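PDB 2B1E: exocyst complex component EXO70 from Saccharomyces cerevisiae, which serves in the exocyst complex that tethers secretory vesicles to sites of exocytosis and contributes to the assembly of that complex. Local coordinates for residues A[248-251]-A[252-256]. Residues are numbered along the deposited sequence; the frame is centred on the assembly and turned at random.
Sequences ELVE and SINDV
E251 and D255 meet one turn apart on helix 245-259, a local i to i+4 contact within the elongated helical rod of this exocyst subunit. Four successive alpha-helical bonds carry the backbone; the straightest runs from I253 N to L249 O (3.0 Å, N-H...O 168°), while D255 N bonds E251 O at 3.0 Å. E251 holds CG anti to its own N (chi1 174°) and stretches out, whereas D255 turns CG beside its N (chi1 -73°), which brings OD2 alongside E251 CG at 3.9 Å. The carboxylates stand almost perpendicular, E251 OE1 lying 4.1 Å from D255 OD2. On another flank V250 and N254 run side by side, V250 CG1 3.8 Å from N254 ND2. V250 also packs on helix 268-299 and I253 on helices 268-299 and 209-233, while buried S252 OG hydrogen-bonds T184 and Y224, tying three helices together. Cutting D255 back to an alanine is likely to leave E251 CG without the carboxylate beside it and to reduce the contact with L188 of helix 180-201. Two carboxylates this near probably repel each other mildly, an effect probably eased by solvent around exposed E251, and might raise the proton affinity of either carboxylate.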
ATOM      1  N   GLU A 248       4.506  -2.501   2.847  1.00 35.14           N
ATOM      2  CA  GLU A 248       5.838  -2.275   3.401  1.00 35.16           C
ATOM      3  C   GLU A 248       6.925  -2.669   2.405  1.00 34.71           C
ATOM      4  O   GLU A 248       8.036  -2.144   2.449  1.00 33.93           O
ATOM      5  CB  GLU A 248       6.023  -3.057   4.702  1.00 36.19           C
ATOM      6  CG  GLU A 248       5.045  -2.668   5.797  1.00 37.42           C
ATOM      7  CD  GLU A 248       5.277  -3.431   7.086  1.00 38.40           C
ATOM      8  OE1 GLU A 248       4.369  -3.432   7.943  1.00 40.95           O
ATOM      9  OE2 GLU A 248       6.362  -4.024   7.246  1.00 38.34           O
ATOM     10  N   LEU A 249       6.606  -3.606   1.518  1.00 34.46           N
ATOM     11  CA  LEU A 249       7.558  -4.035   0.505  1.00 34.34           C
ATOM     12  C   LEU A 249       7.663  -2.948  -0.555  1.00 34.14           C
ATOM     13  O   LEU A 249       8.751  -2.650  -1.044  1.00 33.99           O
ATOM     14  CB  LEU A 249       7.109  -5.351  -0.133  1.00 34.53           C
ATOM     15  CG  LEU A 249       7.205  -6.597   0.754  1.00 35.76           C
ATOM     16  CD1 LEU A 249       6.627  -7.799   0.015  1.00 35.20           C
ATOM     17  CD2 LEU A 249       8.665  -6.852   1.132  1.00 36.14           C
ATOM     18  N   VAL A 250       6.529  -2.352  -0.907  1.00 33.76           N
ATOM     19  CA  VAL A 250       6.518  -1.278  -1.893  1.00 33.03           C
ATOM     20  C   VAL A 250       7.419  -0.155  -1.389  1.00 33.37           C
ATOM     21  O   VAL A 250       8.185   0.434  -2.154  1.00 32.99           O
ATOM     22  CB  VAL A 250       5.088  -0.724  -2.111  1.00 33.36           C
ATOM     23  CG1 VAL A 250       5.139   0.558  -2.940  1.00 32.81           C
ATOM     24  CG2 VAL A 250       4.226  -1.771  -2.816  1.00 32.00           C
ATOM     25  N   GLU A 251       7.326   0.130  -0.093  1.00 33.13           N
ATOM     26  CA  GLU A 251       8.132   1.174   0.529  1.00 34.09           C
ATOM     27  C   GLU A 251       9.620   0.821   0.467  1.00 33.31           C
ATOM     28  O   GLU A 251      10.474   1.691   0.289  1.00 32.99           O
ATOM     29  CB  GLU A 251       7.709   1.350   1.988  1.00 36.79           C
ATOM     30  CG  GLU A 251       8.589   2.309   2.772  1.00 41.64           C
ATOM     31  CD  GLU A 251       8.318   2.265   4.263  1.00 45.22           C
ATOM     32  OE1 GLU A 251       9.101   2.882   5.021  1.00 45.57           O
ATOM     33  OE2 GLU A 251       7.324   1.618   4.678  1.00 46.08           O
ATOM     34  N   SER A 252       9.918  -0.462   0.628  1.00 31.65           N
ATOM     35  CA  SER A 252      11.289  -0.947   0.590  1.00 29.87           C
ATOM     36  C   SER A 252      11.908  -0.711  -0.780  1.00 29.22           C
ATOM     37  O   SER A 252      12.914  -0.007  -0.901  1.00 29.26           O
ATOM     38  CB  SER A 252      11.325  -2.439   0.919  1.00 30.04           C
ATOM     39  OG  SER A 252      12.655  -2.920   0.956  1.00 30.84           O
ATOM     40  N   ILE A 253      11.304  -1.294  -1.814  1.00 26.75           N
ATOM     41  CA  ILE A 253      11.817  -1.146  -3.169  1.00 27.96           C
ATOM     42  C   ILE A 253      11.884   0.324  -3.599  1.00 28.16           C
ATOM     43  O   ILE A 253      12.768   0.709  -4.369  1.00 27.10           O
ATOM     44  CB  ILE A 253      10.963  -1.951  -4.190  1.00 29.29           C
ATOM     45  CG1 ILE A 253      11.676  -2.000  -5.545  1.00 28.32           C
ATOM     46  CG2 ILE A 253       9.590  -1.316  -4.353  1.00 28.85           C
ATOM     47  CD1 ILE A 253      12.971  -2.780  -5.529  1.00 28.21           C
ATOM     48  N   ASN A 254      10.957   1.145  -3.110  1.00 27.66           N
ATOM     49  CA  ASN A 254      10.973   2.564  -3.452  1.00 27.72           C
ATOM     50  C   ASN A 254      12.215   3.222  -2.854  1.00 27.21           C
ATOM     51  O   ASN A 254      12.924   3.959  -3.538  1.00 27.24           O
ATOM     52  CB  ASN A 254       9.720   3.274  -2.928  1.00 28.18           C
ATOM     53  CG  ASN A 254       8.487   2.976  -3.761  1.00 28.70           C
ATOM     54  OD1 ASN A 254       8.543   2.216  -4.730  1.00 30.25           O
ATOM     55  ND2 ASN A 254       7.365   3.577  -3.385  1.00 28.01           N
ATOM     56  N   ASP A 255      12.472   2.960  -1.577  1.00 26.30           N
ATOM     57  CA  ASP A 255      13.640   3.535  -0.912  1.00 26.81           C
ATOM     58  C   ASP A 255      14.949   3.112  -1.587  1.00 25.92           C
ATOM     59  O   ASP A 255      15.871   3.916  -1.731  1.00 24.95           O
ATOM     60  CB  ASP A 255      13.675   3.133   0.567  1.00 28.63           C
ATOM     61  CG  ASP A 255      12.621   3.856   1.395  1.00 32.87           C
ATOM     62  OD1 ASP A 255      12.060   4.859   0.901  1.00 34.28           O
ATOM     63  OD2 ASP A 255      12.363   3.429   2.546  1.00 32.98           O
ATOM     64  N   VAL A 256      15.029   1.852  -2.002  1.00 23.83           N
ATOM     65  CA  VAL A 256      16.235   1.364  -2.653  1.00 25.20           C
ATOM     66  C   VAL A 256      16.399   2.024  -4.014  1.00 25.41           C
ATOM     67  O   VAL A 256      17.485   2.484  -4.355  1.00 22.04           O
ATOM     68  CB  VAL A 256      16.209  -0.179  -2.822  1.00 26.65           C
ATOM     69  CG1 VAL A 256      17.385  -0.636  -3.675  1.00 29.19           C
ATOM     70  CG2 VAL A 256      16.278  -0.848  -1.460  1.00 26.32           C
TER